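Local coordinates for protein type II restriction enzyme MspI (Moraxella sp., PDB 1SA3) that recognises the double-stranded DNA sequence 5'-CCGG-3' and cleaves it after the first cytosine, as a type II restriction endonuclease, at residues 151-156 with 161-166. Numbering follows the deposited sequence.
With nucleotides of chain B.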
loop_
_atom_site.group_PDB
_atom_site.type_symbol
_atom_site.label_atom_id
_atom_site.label_comp_id
_atom_site.label_asym_id
_atom_site.label_seq_id
_atom_site.Cartn_x
_atom_site.Cartn_y
_atom_site.Cartn_z
ATOM N N ILE E 151 0.550 -17.255 -16.285
ATOM C CA ILE E 151 0.991 -15.997 -15.703
ATOM C C ILE E 151 2.114 -15.444 -16.583
ATOM O O ILE E 151 2.143 -14.249 -16.889
ATOM C CB ILE E 151 1.504 -16.177 -14.258
ATOM C CG1 ILE E 151 0.353 -16.638 -13.360
ATOM C CG2 ILE E 151 2.090 -14.849 -13.747
ATOM C CD1 ILE E 151 0.771 -17.020 -11.939
ATOM N N ARG E 152 3.036 -16.313 -16.998
ATOM C CA ARG E 152 4.147 -15.882 -17.842
ATOM C C ARG E 152 3.639 -15.342 -19.174
ATOM O O ARG E 152 4.221 -14.413 -19.727
ATOM C CB ARG E 152 5.121 -17.038 -18.112
ATOM C CG ARG E 152 6.457 -16.591 -18.710
ATOM C CD ARG E 152 7.205 -17.728 -19.406
ATOM N NE ARG E 152 7.418 -18.888 -18.546
ATOM C CZ ARG E 152 8.204 -18.911 -17.472
ATOM N NH1 ARG E 152 8.873 -17.831 -17.099
ATOM N NH2 ARG E 152 8.328 -20.029 -16.770
ATOM N N LYS E 153 2.569 -15.936 -19.699
ATOM C CA LYS E 153 2.005 -15.484 -20.965
ATOM C C LYS E 153 1.529 -14.047 -20.804
ATOM O O LYS E 153 1.720 -13.217 -21.693
ATOM C CB LYS E 153 0.820 -16.355 -21.388
ATOM C CG LYS E 153 0.152 -15.873 -22.676
ATOM C CD LYS E 153 -1.010 -16.767 -23.094
ATOM C CE LYS E 153 -1.690 -16.252 -24.362
ATOM N NZ LYS E 153 -0.725 -16.093 -25.499
ATOM N N HIS E 154 0.903 -13.767 -19.664
ATOM C CA HIS E 154 0.403 -12.428 -19.374
ATOM C C HIS E 154 1.591 -11.467 -19.329
ATOM O O HIS E 154 1.539 -10.365 -19.880
ATOM C CB HIS E 154 -0.324 -12.422 -18.031
ATOM C CG HIS E 154 -1.256 -11.263 -17.852
ATOM N ND1 HIS E 154 -0.821 -9.958 -17.807
ATOM C CD2 HIS E 154 -2.604 -11.217 -17.728
ATOM C CE1 HIS E 154 -1.862 -9.156 -17.665
ATOM N NE2 HIS E 154 -2.956 -9.895 -17.613
ATOM N N GLN E 155 2.668 -11.888 -18.672
ATOM C CA GLN E 155 3.855 -11.050 -18.582
ATOM C C GLN E 155 4.408 -10.770 -19.972
ATOM O O GLN E 155 4.680 -9.621 -20.321
ATOM C CB GLN E 155 4.923 -11.730 -17.721
ATOM C CG GLN E 155 6.297 -11.058 -17.753
ATOM C CD GLN E 155 7.227 -11.574 -16.653
ATOM O OE1 GLN E 155 6.977 -11.364 -15.462
ATOM N NE2 GLN E 155 8.298 -12.255 -17.050
ATOM N N ASN E 156 4.562 -11.812 -20.781
ATOM C CA ASN E 156 5.100 -11.619 -22.121
ATOM C C ASN E 156 4.238 -10.789 -23.057
ATOM O O ASN E 156 4.765 -10.023 -23.859
ATOM C CB ASN E 156 5.402 -12.970 -22.775
ATOM C CG ASN E 156 6.648 -13.612 -22.212
ATOM O OD1 ASN E 156 7.636 -12.929 -21.929
ATOM N ND2 ASN E 156 6.617 -14.928 -22.053
ATOM N N LYS E 161 -4.920 -9.701 -23.487
ATOM C CA LYS E 161 -5.577 -9.581 -24.789
ATOM C C LYS E 161 -5.428 -10.779 -25.731
ATOM O O LYS E 161 -6.273 -10.989 -26.598
ATOM C CB LYS E 161 -5.115 -8.303 -25.511
ATOM C CG LYS E 161 -3.720 -8.364 -26.122
ATOM C CD LYS E 161 -3.378 -7.064 -26.857
ATOM C CE LYS E 161 -2.030 -7.154 -27.569
ATOM N NZ LYS E 161 -1.707 -5.919 -28.337
ATOM N N LEU E 162 -4.371 -11.569 -25.571
ATOM C CA LEU E 162 -4.187 -12.715 -26.447
ATOM C C LEU E 162 -4.734 -14.025 -25.886
ATOM O O LEU E 162 -4.740 -15.041 -26.578
ATOM C CB LEU E 162 -2.709 -12.857 -26.826
ATOM C CG LEU E 162 -2.161 -11.625 -27.553
ATOM C CD1 LEU E 162 -0.755 -11.893 -28.027
ATOM C CD2 LEU E 162 -3.062 -11.280 -28.739
ATOM N N PHE E 163 -5.197 -13.999 -24.639
ATOM C CA PHE E 163 -5.784 -15.182 -24.008
ATOM C C PHE E 163 -7.133 -15.459 -24.658
ATOM O O PHE E 163 -7.836 -14.537 -25.070
ATOM C CB PHE E 163 -6.073 -14.946 -22.519
ATOM C CG PHE E 163 -4.884 -15.093 -21.617
ATOM C CD1 PHE E 163 -3.724 -14.355 -21.829
ATOM C CD2 PHE E 163 -4.952 -15.934 -20.505
ATOM C CE1 PHE E 163 -2.649 -14.446 -20.941
ATOM C CE2 PHE E 163 -3.880 -16.031 -19.613
ATOM C CZ PHE E 163 -2.730 -15.286 -19.832
ATOM N N THR E 164 -7.501 -16.731 -24.734
ATOM C CA THR E 164 -8.798 -17.094 -25.277
ATOM C C THR E 164 -9.708 -17.050 -24.057
ATOM O O THR E 164 -9.240 -17.185 -22.922
ATOM C CB THR E 164 -8.807 -18.524 -25.838
ATOM O OG1 THR E 164 -8.431 -19.440 -24.801
ATOM C CG2 THR E 164 -7.844 -18.652 -27.002
ATOM N N PRO E 165 -11.015 -16.841 -24.263
ATOM C CA PRO E 165 -11.919 -16.796 -23.115
ATOM C C PRO E 165 -11.680 -17.982 -22.188
ATOM O O PRO E 165 -11.745 -17.854 -20.963
ATOM C CB PRO E 165 -13.291 -16.818 -23.772
ATOM C CG PRO E 165 -13.056 -15.995 -24.999
ATOM C CD PRO E 165 -11.739 -16.550 -25.513
ATOM N N VAL E 166 -11.391 -19.132 -22.785
ATOM C CA VAL E 166 -11.125 -20.346 -22.031
ATOM C C VAL E 166 -9.896 -20.181 -21.140
ATOM O O VAL E 166 -9.954 -20.448 -19.938
ATOM C CB VAL E 166 -10.898 -21.550 -22.978
ATOM C CG1 VAL E 166 -10.386 -22.750 -22.196
ATOM C CG2 VAL E 166 -12.198 -21.904 -23.682
ATOM P P DC B 4 -2.807 -3.282 -25.226
ATOM O OP1 DC B 4 -2.985 -3.416 -26.695
ATOM O OP2 DC B 4 -1.956 -4.253 -24.503
ATOM O "O5'" DC B 4 -2.285 -1.809 -24.919
ATOM C "C5'" DC B 4 -2.978 -0.682 -25.456
ATOM C "C4'" DC B 4 -2.282 0.606 -25.083
ATOM O "O4'" DC B 4 -2.471 0.879 -23.675
ATOM C "C3'" DC B 4 -0.772 0.655 -25.332
ATOM O "O3'" DC B 4 -0.408 1.948 -25.839
ATOM C "C2'" DC B 4 -0.198 0.477 -23.939
ATOM C "C1'" DC B 4 -1.218 1.228 -23.115
ATOM N N1 DC B 4 -1.234 0.895 -21.681
ATOM C C2 DC B 4 -1.177 1.940 -20.753
ATOM O O2 DC B 4 -1.169 3.110 -21.172
ATOM N N3 DC B 4 -1.133 1.653 -19.429
ATOM C C4 DC B 4 -1.152 0.381 -19.022
ATOM N N4 DC B 4 -1.085 0.138 -17.708
ATOM C C5 DC B 4 -1.234 -0.703 -19.947
ATOM C C6 DC B 4 -1.277 -0.402 -21.256
#
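Lys153 lays its aliphatic chain over one face of the Phe163 ring, the two side chains running past each other in opposite directions. The centre of this CH-pi contact is Lys153 CD, 4.0 Å from the ring centroid and 28° off the ring normal; it leans toward the CE1 side, where Lys153 CD and Phe163 CE1 are 3.6 Å apart. With CG anti to the backbone N (chi1 177°) and the next two torsions also extended, Lys153 presents CB, CG and CD in succession to the ring. A bend at chi4 (56°) then turns the ammonium toward Leu162, whose CB lies 4.0 Å from Lys153 NZ. The charge itself is paired with Asp157, by a salt bridge at the end of the same helix, 146-157. A second approach to Phe163 comes at its edge, where the backbone N of His154 lies near the ring plane, 3.8 Å from CE1. His154 CB touches the ring more loosely, 4.2 Å from Phe163 CZ.

Leu150 of helix 146-157 and Leu171 and Lys168 of helix 165-175 also pack on Phe163, placing the ring between two successive helices. The second of these starts just beyond it: Thr164 is the N-cap, its OG1 accepting a hydrogen bond from Gln167 N. The imidazole of His154 meets Trp247 edge-to-face and also packs against a DNA phosphate, while Lys161 reaches along an extended chain to give a long hydrogen bond from NZ to OP1 of DC4 of chain B, 3.3 Å. No hydrogen bond joins the two segments; what they share is chiefly apolar contact around one aromatic ring, while the charged ends of the two lysines go to other partners, Lys153 to its own helix and Lys161 to the negatively charged DNA backbone.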